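TRAP dicarboxylate transporter-DctP subunit (Desulfovibrio desulfuricans subsp. desulfuricans, PDB 4NHB) binds sn-glycerol-3-phosphate and, as a periplasmic solute-binding subunit, probably hands it to a TRAP-type transporter in the inner membrane. Local coordinates at residues 31-36 with 45-50; 107-112 with 307-312; 128-133 with 321-326; 150-155 with 228-233. All coordinates share one frame; numbering follows the deposited sequence.

Overall arrangement
Three of the four contacts carry a residue of the sn-glycerol-3-phosphate pocket, and they approach it from different parts of the chain. Contact 1 brings Met-36, contact 2 brings Glu-107 to the glycerol end, and contact 4 brings Arg-151 to the phosphate end. Contacts 1 and 4 reach the same mixed sheet but lie on opposite sides of the chain's centre, their own centres about 26 Å apart. Contacts 2 and 4 meet where Met-110 N lies 2.9 Å from His-233 O, a probable hydrogen bond. Contact 3, centred about 14 Å from contact 2, continues it through Leu-324, which packs on Trp-310 and Thr-108.

Contact 1: residues 31-36 with 45-50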
# COMPACT_ATOMS: atom_id res chain seq x y z
N ILE A 31 -0.05 -0.52 23.06
CA ILE A 31 -0.11 -1.18 21.75
C ILE A 31 1.08 -0.79 20.86
O ILE A 31 1.30 0.38 20.56
CB ILE A 31 -1.43 -0.84 21.02
CG1 ILE A 31 -2.63 -1.46 21.76
CG2 ILE A 31 -1.40 -1.31 19.58
CD1 ILE A 31 -3.99 -1.04 21.19
N LYS A 32 1.85 -1.78 20.44
CA LYS A 32 3.00 -1.56 19.59
C LYS A 32 2.57 -1.84 18.17
O LYS A 32 1.97 -2.87 17.90
CB LYS A 32 4.11 -2.52 19.95
CG LYS A 32 4.40 -2.65 21.45
CD LYS A 32 5.62 -1.90 21.83
CE LYS A 32 5.81 -1.86 23.35
NZ LYS A 32 6.91 -2.74 23.80
N MET A 33 2.84 -0.89 17.29
CA MET A 33 2.53 -0.97 15.89
C MET A 33 3.77 -0.72 15.06
O MET A 33 4.43 0.32 15.20
CB MET A 33 1.53 0.12 15.52
CG MET A 33 0.90 -0.06 14.17
SD MET A 33 -0.11 1.35 13.74
CE MET A 33 -1.29 1.45 15.07
N ALA A 34 4.05 -1.63 14.15
CA ALA A 34 5.18 -1.45 13.24
C ALA A 34 4.70 -1.11 11.86
O ALA A 34 3.61 -1.50 11.44
CB ALA A 34 5.99 -2.71 13.18
N GLY A 35 5.54 -0.38 11.14
CA GLY A 35 5.31 -0.10 9.73
C GLY A 35 6.59 -0.02 8.95
O GLY A 35 7.66 -0.31 9.48
N MET A 36 6.46 0.40 7.69
CA MET A 36 7.51 0.20 6.70
C MET A 36 7.86 1.49 6.01
O MET A 36 8.73 1.49 5.13
CB MET A 36 7.08 -0.85 5.64
CG MET A 36 5.89 -0.42 4.82
SD MET A 36 5.48 -1.63 3.49
CE MET A 36 6.84 -1.34 2.35
N ILE A 45 1.64 8.64 8.78
CA ILE A 45 0.66 9.63 9.22
C ILE A 45 -0.60 8.92 9.75
O ILE A 45 -1.12 9.24 10.81
CB ILE A 45 0.26 10.55 8.07
CG1 ILE A 45 1.49 11.33 7.56
CG2 ILE A 45 -0.86 11.49 8.51
CD1 ILE A 45 1.27 12.01 6.20
N GLY A 46 -1.07 7.94 8.99
CA GLY A 46 -2.18 7.10 9.36
C GLY A 46 -2.03 6.45 10.72
O GLY A 46 -2.95 6.47 11.53
N MET A 47 -0.87 5.86 10.96
CA MET A 47 -0.55 5.17 12.20
C MET A 47 -0.64 6.09 13.39
O MET A 47 -1.24 5.74 14.43
CB MET A 47 0.88 4.62 12.08
CG MET A 47 0.98 3.50 11.04
SD MET A 47 2.67 3.12 10.52
CE MET A 47 3.09 2.17 11.94
N HIS A 48 -0.04 7.25 13.26
CA HIS A 48 -0.06 8.21 14.36
C HIS A 48 -1.49 8.69 14.62
O HIS A 48 -1.90 8.83 15.78
CB HIS A 48 0.84 9.41 14.05
CG HIS A 48 2.31 9.11 14.11
ND1 HIS A 48 2.96 8.74 15.27
CD2 HIS A 48 3.26 9.13 13.14
CE1 HIS A 48 4.24 8.54 15.01
NE2 HIS A 48 4.44 8.77 13.72
N LEU A 49 -2.24 8.96 13.56
CA LEU A 49 -3.59 9.48 13.72
C LEU A 49 -4.41 8.41 14.43
O LEU A 49 -5.16 8.74 15.35
CB LEU A 49 -4.28 9.88 12.39
CG LEU A 49 -3.80 11.09 11.59
CD1 LEU A 49 -4.42 11.08 10.18
CD2 LEU A 49 -4.14 12.37 12.32
N PHE A 50 -4.27 7.15 14.02
CA PHE A 50 -4.95 6.07 14.74
C PHE A 50 -4.63 6.10 16.22
O PHE A 50 -5.51 5.86 17.07
CB PHE A 50 -4.56 4.70 14.21
CG PHE A 50 -4.94 3.56 15.11
CD1 PHE A 50 -6.18 2.95 14.99
CD2 PHE A 50 -4.06 3.10 16.07
CE1 PHE A 50 -6.54 1.88 15.81
CE2 PHE A 50 -4.43 2.05 16.91
CZ PHE A 50 -5.66 1.43 16.76
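Two methionines and a phenylalanine make the dense part of this contact, where strand 31-34 runs almost antiparallel to helix 45-50, at 170°, with 10.2 Å between their axes. Met-33 leaves the strand with CG anti to the backbone N (chi1 -167°) and bends only at chi3, so the sulfur and the methyl group address different partners. Met-33 SD rests on Met-47 CG at 3.6 Å, the two chains crossing obliquely. Beyond the bend, Met-33 CE meets the Phe-50 ring obliquely, 3.4 Å from CD2. Met-47 answers from the helix: its own chi3 bend (79°) carries CE over the backbone where the strand ends, 3.6 Å from Gly-35 N and 3.7 Å from Ala-34 C. Gly-35, with no side chain, lets the Met-47 thioether lie directly against the backbone. The two elements open the beta-alpha-beta unit formed by strand 30-34, helix 42-57 and strand 63-67, part of the periplasmic binding protein fold. Leu-240 of strand 235-243 touches Met-33, Met-47 and Phe-50, extending the apolar cluster beneath the helix. Away from this core the character changes. His-48 is turned off the strand and exposed, with NE2 hydrogen-bonded to Glu-39, while the partly exposed Lys-32 stands on the strand face turned from the helix, against Gln-65 and Phe-67.

Contact 2: residues 107-112 with 307-312; sequences ETPMLF and KRSWKL. With G3P (sn-glycerol-3-phosphate), chain P.
A single hydrogen bond joins the two segments: Trp-310 NE1 donates to Pro-109 O at 2.8 Å. The acceptor lies only 3° out of the indole plane and the donor sits in the carbonyl plane, but the bond is somewhat bent, with 147° at the hydrogen. Two further polar links are local. Thr-108 OG1 turns back to Met-105 O, and Ser-309 OG to Gly-306 O, which leaves the remaining surfaces of both residues for packing. The receiving carbonyl belongs to a type II beta turn from Thr-108 to Leu-111, while Trp-310 sits within a type I turn from Arg-308 to Lys-311, at the joint between helices 296-308 and 311-316; the contact thus fastens a pocket-lining loop to a helical corner. Van der Waals contacts surround the indole. Thr-108 CG2, anti to its backbone N, lies over one face toward the rim, 3.4 Å from Trp-310 NE1, and Lys-307 CD lies off toward the rim of the opposite face. Leu-111 CD1 meets the far end of the ring at CH2, 4.3 Å away, and Pro-109 CG touches Ser-309 OG at 3.7 Å. Within these segments the ligand is met by Glu-107, whose extended chain points away from the helices. Its OE2 accepts a hydrogen bond from G3P O1 at 2.7 Å and another from Ile-237 N, while OE1 pairs with the hydroxyls of Tyr-178 and Thr-94, so both carboxylate oxygens are held.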
# COMPACT_ATOMS: atom_id res chain seq x y z
N GLU A 107 -4.74 -4.29 -4.78
CA GLU A 107 -3.95 -3.52 -5.73
C GLU A 107 -4.03 -4.04 -7.19
O GLU A 107 -3.08 -3.96 -7.93
CB GLU A 107 -2.49 -3.43 -5.23
CG GLU A 107 -2.37 -2.70 -3.91
CD GLU A 107 -0.96 -2.54 -3.37
OE1 GLU A 107 -0.05 -3.30 -3.79
OE2 GLU A 107 -0.77 -1.65 -2.49
N THR A 108 -5.20 -4.55 -7.58
CA THR A 108 -5.48 -5.03 -8.95
C THR A 108 -5.10 -3.96 -9.95
O THR A 108 -5.61 -2.82 -9.88
CB THR A 108 -6.99 -5.35 -9.12
OG1 THR A 108 -7.37 -6.37 -8.21
CG2 THR A 108 -7.35 -5.78 -10.55
N PRO A 109 -4.17 -4.28 -10.86
CA PRO A 109 -3.77 -3.23 -11.78
C PRO A 109 -4.93 -2.80 -12.67
O PRO A 109 -5.75 -3.62 -13.03
CB PRO A 109 -2.66 -3.89 -12.60
CG PRO A 109 -2.08 -4.94 -11.69
CD PRO A 109 -3.25 -5.44 -10.90
N MET A 110 -5.01 -1.52 -12.98
CA MET A 110 -6.02 -1.02 -13.92
C MET A 110 -7.44 -1.21 -13.44
O MET A 110 -8.36 -1.32 -14.25
CB MET A 110 -5.89 -1.77 -15.25
CG MET A 110 -4.51 -1.78 -15.82
SD MET A 110 -3.89 -0.11 -15.96
CE MET A 110 -5.32 0.79 -16.56
N LEU A 111 -7.66 -1.29 -12.14
CA LEU A 111 -9.02 -1.61 -11.69
C LEU A 111 -9.87 -0.36 -11.38
O LEU A 111 -11.07 -0.34 -11.66
CB LEU A 111 -8.99 -2.54 -10.50
CG LEU A 111 -10.40 -2.92 -10.02
CD1 LEU A 111 -11.20 -3.68 -11.09
CD2 LEU A 111 -10.32 -3.72 -8.74
N PHE A 112 -9.24 0.65 -10.78
CA PHE A 112 -9.94 1.86 -10.35
C PHE A 112 -9.67 3.07 -11.22
O PHE A 112 -8.54 3.34 -11.57
CB PHE A 112 -9.59 2.18 -8.90
CG PHE A 112 -9.90 1.05 -7.96
CD1 PHE A 112 -11.22 0.60 -7.81
CD2 PHE A 112 -8.88 0.40 -7.28
CE1 PHE A 112 -11.53 -0.45 -6.97
CE2 PHE A 112 -9.19 -0.66 -6.43
CZ PHE A 112 -10.52 -1.09 -6.28
N LYS A 307 -4.23 -5.78 -17.84
CA LYS A 307 -5.30 -6.74 -18.07
C LYS A 307 -4.79 -8.20 -18.09
O LYS A 307 -5.36 -9.06 -17.42
CB LYS A 307 -6.06 -6.43 -19.36
CG LYS A 307 -6.86 -5.11 -19.39
CD LYS A 307 -7.41 -4.71 -18.03
CE LYS A 307 -8.73 -3.92 -18.09
NZ LYS A 307 -8.78 -2.90 -19.16
N ARG A 308 -3.69 -8.47 -18.80
CA ARG A 308 -3.11 -9.83 -18.80
C ARG A 308 -2.77 -10.30 -17.39
O ARG A 308 -2.95 -11.47 -17.03
CB ARG A 308 -1.83 -9.91 -19.65
CG ARG A 308 -2.03 -9.86 -21.15
CD ARG A 308 -0.75 -10.23 -21.91
NE ARG A 308 0.32 -9.24 -21.76
CZ ARG A 308 0.45 -8.14 -22.50
NH1 ARG A 308 -0.42 -7.85 -23.45
NH2 ARG A 308 1.47 -7.31 -22.28
N SER A 309 -2.25 -9.38 -16.59
CA SER A 309 -1.77 -9.74 -15.27
C SER A 309 -2.90 -10.26 -14.37
O SER A 309 -2.64 -10.89 -13.36
CB SER A 309 -1.03 -8.57 -14.59
OG SER A 309 -1.82 -7.39 -14.45
N TRP A 310 -4.16 -10.00 -14.73
CA TRP A 310 -5.26 -10.55 -13.94
C TRP A 310 -5.32 -12.08 -13.95
O TRP A 310 -5.96 -12.67 -13.08
CB TRP A 310 -6.61 -9.97 -14.39
CG TRP A 310 -6.73 -8.48 -14.20
CD1 TRP A 310 -5.74 -7.61 -13.80
CD2 TRP A 310 -7.89 -7.68 -14.42
NE1 TRP A 310 -6.23 -6.33 -13.74
CE2 TRP A 310 -7.55 -6.35 -14.11
CE3 TRP A 310 -9.20 -7.96 -14.83
CZ2 TRP A 310 -8.47 -5.30 -14.23
CZ3 TRP A 310 -10.10 -6.93 -14.94
CH2 TRP A 310 -9.73 -5.61 -14.64
N LYS A 311 -4.66 -12.74 -14.91
CA LYS A 311 -4.63 -14.20 -14.88
C LYS A 311 -4.07 -14.63 -13.53
O LYS A 311 -4.52 -15.62 -12.94
CB LYS A 311 -3.78 -14.79 -16.01
CG LYS A 311 -3.55 -16.31 -15.90
CD LYS A 311 -2.53 -16.83 -16.93
CE LYS A 311 -1.94 -18.23 -16.59
NZ LYS A 311 -2.98 -19.31 -16.48
N LEU A 312 -3.09 -13.89 -13.03
CA LEU A 312 -2.54 -14.21 -11.73
C LEU A 312 -3.68 -14.40 -10.72
O LEU A 312 -3.64 -15.31 -9.90
CB LEU A 312 -1.56 -13.13 -11.23
CG LEU A 312 -1.25 -13.19 -9.73
CD1 LEU A 312 -0.56 -14.51 -9.44
CD2 LEU A 312 -0.39 -11.98 -9.26
O1 G3P P . 1.14 -2.73 -0.85
C1 G3P P . 2.34 -3.19 -1.39
C2 G3P P . 3.34 -2.04 -1.53
O2 G3P P . 3.57 -1.47 -0.26
C3 G3P P . 4.66 -2.57 -2.11
O1P G3P P . 5.32 -1.54 -2.77
O4P G3P P . 5.79 -0.11 -0.86
O2P G3P P . 7.50 -1.87 -1.53
O3P G3P P . 7.20 0.17 -2.93
P G3P P . 6.53 -0.80 -1.97

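Contact 3: residues 128-133 with 321-326; sequences DLINEG and QAILDS
Helix 320-329, close to the end of the modelled chain, packs here against the last turn of helix 125-131, and aliphatic side chains do nearly all the work. The backbones come closest at Leu-129 and Ile-323, whose CA atoms are 6.1 Å apart. Leu-129 points straight at its neighbour: its CB meets Ile-323 CG1 at 3.8 Å, while CD1 reaches on to Ser-326, 3.6 Å from OG. That hydroxyl is not left to face a methyl group alone. With chi1 at 62° it turns back over its own helix and donates to Ile-323 O at 2.6 Å, on a carbonyl lone pair, and Thr-126 OG1 is a second partner. Ile-130 and Ile-323 cross at about a right angle, Ile-130 CG1 lying 3.7 Å from Ile-323 CG2. On the side turned from helix 125-131, Gln-321 NE2 bonds to Asp-325 OD1 one turn along, meeting the carboxylate from above its plane. Met-105 packs on Ile-323 and Met-103 on Ile-130, so the loop leading to Glu-107 of the ligand pocket lies close by. The arrangement is a helix-helix interface, the last helix of the modelled chain laid against helix 125-131 through an apolar centre, with a buried serine whose hydroxyl is bonded to its own helix and to Thr-126.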
# COMPACT_ATOMS: atom_id res chain seq x y z
N ASP A 128 -14.90 -6.32 1.59
CA ASP A 128 -15.50 -7.45 2.30
C ASP A 128 -15.19 -8.76 1.58
O ASP A 128 -14.78 -9.72 2.23
CB ASP A 128 -17.02 -7.28 2.40
CG ASP A 128 -17.43 -6.19 3.37
OD1 ASP A 128 -16.56 -5.58 4.02
OD2 ASP A 128 -18.64 -5.92 3.48
N LEU A 129 -15.35 -8.80 0.26
CA LEU A 129 -15.09 -10.03 -0.50
C LEU A 129 -13.63 -10.45 -0.39
O LEU A 129 -13.34 -11.61 -0.22
CB LEU A 129 -15.48 -9.88 -1.97
CG LEU A 129 -17.00 -9.80 -2.19
CD1 LEU A 129 -17.32 -9.25 -3.56
CD2 LEU A 129 -17.55 -11.20 -2.02
N ILE A 130 -12.72 -9.48 -0.45
CA ILE A 130 -11.30 -9.76 -0.42
C ILE A 130 -10.88 -10.28 0.96
O ILE A 130 -10.02 -11.13 1.06
CB ILE A 130 -10.47 -8.47 -0.75
CG1 ILE A 130 -10.42 -8.26 -2.26
CG2 ILE A 130 -9.12 -8.59 -0.11
CD1 ILE A 130 -10.15 -6.79 -2.72
N ASN A 131 -11.49 -9.73 2.00
CA ASN A 131 -11.15 -10.02 3.37
C ASN A 131 -11.82 -11.24 3.96
O ASN A 131 -11.40 -11.72 5.02
CB ASN A 131 -11.46 -8.80 4.22
CG ASN A 131 -10.54 -8.67 5.39
OD1 ASN A 131 -10.98 -8.72 6.55
ND2 ASN A 131 -9.23 -8.51 5.13
N GLU A 132 -12.85 -11.75 3.29
CA GLU A 132 -13.50 -12.97 3.77
C GLU A 132 -12.50 -14.10 3.92
O GLU A 132 -11.86 -14.49 2.96
CB GLU A 132 -14.60 -13.44 2.79
CG GLU A 132 -15.98 -13.17 3.28
CD GLU A 132 -16.22 -13.81 4.62
OE1 GLU A 132 -15.66 -14.90 4.87
OE2 GLU A 132 -16.96 -13.20 5.43
N GLY A 133 -12.41 -14.65 5.12
CA GLY A 133 -11.54 -15.79 5.32
C GLY A 133 -10.10 -15.43 5.69
O GLY A 133 -9.34 -16.28 6.11
N GLN A 321 -13.51 -13.38 -9.96
CA GLN A 321 -14.53 -12.72 -10.78
C GLN A 321 -15.50 -11.89 -9.96
O GLN A 321 -15.94 -10.82 -10.41
CB GLN A 321 -15.31 -13.72 -11.63
CG GLN A 321 -16.14 -13.03 -12.71
CD GLN A 321 -15.30 -12.14 -13.61
OE1 GLN A 321 -14.37 -12.60 -14.27
NE2 GLN A 321 -15.60 -10.85 -13.63
N ALA A 322 -15.85 -12.37 -8.78
CA ALA A 322 -16.84 -11.67 -7.97
C ALA A 322 -16.21 -10.39 -7.43
O ALA A 322 -16.85 -9.34 -7.37
CB ALA A 322 -17.30 -12.55 -6.81
N ILE A 323 -14.95 -10.51 -7.04
CA ILE A 323 -14.23 -9.38 -6.52
C ILE A 323 -14.16 -8.30 -7.59
O ILE A 323 -14.49 -7.15 -7.33
CB ILE A 323 -12.83 -9.81 -5.99
CG1 ILE A 323 -13.01 -10.67 -4.74
CG2 ILE A 323 -11.95 -8.57 -5.64
CD1 ILE A 323 -11.78 -11.37 -4.29
N LEU A 324 -13.74 -8.68 -8.80
CA LEU A 324 -13.63 -7.74 -9.91
C LEU A 324 -14.99 -7.11 -10.20
O LEU A 324 -15.11 -5.89 -10.38
CB LEU A 324 -13.13 -8.49 -11.16
CG LEU A 324 -11.72 -9.07 -11.11
CD1 LEU A 324 -11.45 -9.90 -12.33
CD2 LEU A 324 -10.73 -7.98 -11.01
N ASP A 325 -16.01 -7.95 -10.25
CA ASP A 325 -17.38 -7.49 -10.49
C ASP A 325 -17.82 -6.44 -9.46
O ASP A 325 -18.50 -5.46 -9.82
CB ASP A 325 -18.37 -8.66 -10.44
CG ASP A 325 -18.35 -9.51 -11.70
OD1 ASP A 325 -17.78 -9.12 -12.73
OD2 ASP A 325 -18.93 -10.61 -11.64
N SER A 326 -17.48 -6.65 -8.18
CA SER A 326 -17.88 -5.70 -7.14
C SER A 326 -17.20 -4.36 -7.35
O SER A 326 -17.82 -3.31 -7.16
CB SER A 326 -17.61 -6.21 -5.72
OG SER A 326 -16.23 -6.45 -5.47

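Contact 4: residues 150-155 with 228-233; sequences FRHFYS and ISLSGH. With G3P (sn-glycerol-3-phosphate), chain P.
Arg-151 grips the phosphate end of the ligand with two nearly straight hydrogen bonds, NH2 to G3P O1P at 2.9 Å and NH1 to G3P O3P at 3.1 Å. A bend at chi3 (73°) swings the guanidinium away from segment 228-233, and its NE is held by a salt bridge to Asp-210. The same carboxylate accepts a bond from His-233 NE2, making Asp-210 a second-shell link between the two residues.

Across the segments the backbone pairs antiparallel over two residue pairs. Phe-153 and Ser-229 are a hydrogen-bonded pair: Phe-153 N to Ser-229 O and Ser-229 N to Phe-153 O are both 2.9 Å, the second donor standing above the carbonyl plane. Tyr-154 and Ile-228 follow as a non-hydrogen-bonded pair. Farther along, Gly-232 N bonds to Arg-151 O at 2.8 Å, nearly along the C=O axis. Ser-231 N reaches instead for a side chain, His-152 ND1, at 3.3 Å and near the ring plane.

Packing completes the join. Leu-230 CD2 sits squarely over the His-152 ring, a CH-pi contact 3.5 Å from the centroid, with Phe-150 O over the opposite face, toward its rim. The Phe-153 and His-233 rings lie nearly parallel, at 23°, but slid apart so that they barely overlap.

Because His-152 ND1 accepts an N-H, that nitrogen is probably unprotonated; the salt bridge to Asp-210 probably fixes the orientation of the Arg-151 guanidinium toward the phosphate and partly balances its charge.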
# COMPACT_ATOMS: atom_id res chain seq x y z
N PHE A 150 -1.37 6.32 -6.39
CA PHE A 150 -1.08 5.68 -7.63
C PHE A 150 0.42 5.62 -7.92
O PHE A 150 1.16 6.54 -7.60
CB PHE A 150 -1.80 6.41 -8.78
CG PHE A 150 -3.29 6.09 -8.85
CD1 PHE A 150 -3.74 4.91 -9.45
CD2 PHE A 150 -4.21 6.95 -8.29
CE1 PHE A 150 -5.12 4.61 -9.51
CE2 PHE A 150 -5.60 6.66 -8.34
CZ PHE A 150 -6.04 5.50 -8.95
N ARG A 151 0.85 4.50 -8.52
CA ARG A 151 2.29 4.30 -8.80
C ARG A 151 2.66 4.93 -10.14
O ARG A 151 1.94 4.74 -11.12
CB ARG A 151 2.67 2.81 -8.81
CG ARG A 151 2.21 2.04 -7.53
CD ARG A 151 2.81 0.63 -7.44
NE ARG A 151 4.23 0.65 -7.11
CZ ARG A 151 4.76 0.25 -5.96
NH1 ARG A 151 6.06 0.36 -5.76
NH2 ARG A 151 4.01 -0.25 -4.99
N HIS A 152 3.77 5.66 -10.15
CA HIS A 152 4.32 6.31 -11.34
C HIS A 152 5.78 5.89 -11.49
O HIS A 152 6.47 5.65 -10.48
CB HIS A 152 4.23 7.83 -11.18
CG HIS A 152 2.84 8.30 -10.91
ND1 HIS A 152 1.80 7.99 -11.75
CD2 HIS A 152 2.31 9.02 -9.89
CE1 HIS A 152 0.69 8.52 -11.27
NE2 HIS A 152 0.97 9.14 -10.14
N PHE A 153 6.25 5.81 -12.74
CA PHE A 153 7.63 5.40 -12.99
C PHE A 153 8.62 6.49 -12.62
O PHE A 153 8.33 7.67 -12.78
CB PHE A 153 7.83 4.98 -14.45
CG PHE A 153 7.13 3.73 -14.79
CD1 PHE A 153 7.67 2.52 -14.43
CD2 PHE A 153 5.90 3.75 -15.43
CE1 PHE A 153 7.02 1.34 -14.70
CE2 PHE A 153 5.23 2.59 -15.70
CZ PHE A 153 5.80 1.37 -15.34
N TYR A 154 9.76 6.08 -12.08
CA TYR A 154 10.90 6.95 -11.91
C TYR A 154 12.13 6.25 -12.56
O TYR A 154 12.26 5.03 -12.45
CB TYR A 154 11.18 7.24 -10.42
CG TYR A 154 11.40 6.01 -9.55
CD1 TYR A 154 12.66 5.47 -9.39
CD2 TYR A 154 10.33 5.39 -8.87
CE1 TYR A 154 12.87 4.38 -8.63
CE2 TYR A 154 10.53 4.30 -8.10
CZ TYR A 154 11.81 3.78 -7.98
OH TYR A 154 12.08 2.68 -7.20
N SER A 155 12.99 7.01 -13.23
CA SER A 155 14.15 6.44 -13.92
C SER A 155 15.22 7.48 -14.26
O SER A 155 14.96 8.69 -14.24
CB SER A 155 13.72 5.78 -15.22
OG SER A 155 12.90 6.67 -15.94
N ILE A 228 10.17 11.20 -14.14
CA ILE A 228 8.99 10.47 -13.71
C ILE A 228 8.00 10.38 -14.86
O ILE A 228 7.74 11.39 -15.55
CB ILE A 228 8.31 11.15 -12.53
CG1 ILE A 228 9.07 10.86 -11.23
CG2 ILE A 228 6.88 10.59 -12.38
CD1 ILE A 228 10.44 11.49 -11.12
N SER A 229 7.45 9.19 -15.10
CA SER A 229 6.37 9.07 -16.09
C SER A 229 5.08 8.65 -15.38
O SER A 229 5.05 7.66 -14.66
CB SER A 229 6.73 8.10 -17.22
OG SER A 229 7.69 8.65 -18.13
N LEU A 230 4.04 9.44 -15.57
CA LEU A 230 2.76 9.17 -14.95
C LEU A 230 2.13 7.99 -15.65
O LEU A 230 1.97 8.00 -16.85
CB LEU A 230 1.87 10.39 -15.04
CG LEU A 230 2.49 11.58 -14.32
CD1 LEU A 230 1.56 12.78 -14.35
CD2 LEU A 230 2.85 11.23 -12.88
N SER A 231 1.83 6.96 -14.88
CA SER A 231 1.10 5.81 -15.36
C SER A 231 -0.12 5.47 -14.48
O SER A 231 -1.25 5.45 -14.96
CB SER A 231 2.10 4.68 -15.41
OG SER A 231 1.52 3.41 -15.57
N GLY A 232 0.12 5.22 -13.20
CA GLY A 232 -0.95 4.96 -12.26
C GLY A 232 -1.57 3.62 -12.52
O GLY A 232 -2.75 3.43 -12.34
N HIS A 233 -0.73 2.67 -12.94
CA HIS A 233 -1.13 1.32 -13.26
C HIS A 233 -1.62 0.54 -12.06
O HIS A 233 -2.40 -0.41 -12.21
CB HIS A 233 0.05 0.60 -13.87
CG HIS A 233 1.34 0.89 -13.18
ND1 HIS A 233 2.05 2.05 -13.39
CD2 HIS A 233 2.06 0.16 -12.29
CE1 HIS A 233 3.14 2.04 -12.65
NE2 HIS A 233 3.18 0.91 -11.97
O1 G3P P . 1.14 -2.73 -0.85
C1 G3P P . 2.34 -3.19 -1.39
C2 G3P P . 3.34 -2.04 -1.53
O2 G3P P . 3.57 -1.47 -0.26
C3 G3P P . 4.66 -2.57 -2.11
O1P G3P P . 5.32 -1.54 -2.77
O4P G3P P . 5.79 -0.11 -0.86
O2P G3P P . 7.50 -1.87 -1.53
O3P G3P P . 7.20 0.17 -2.93
P G3P P . 6.53 -0.80 -1.97
O HOH W 1 10.04 6.52 -17.84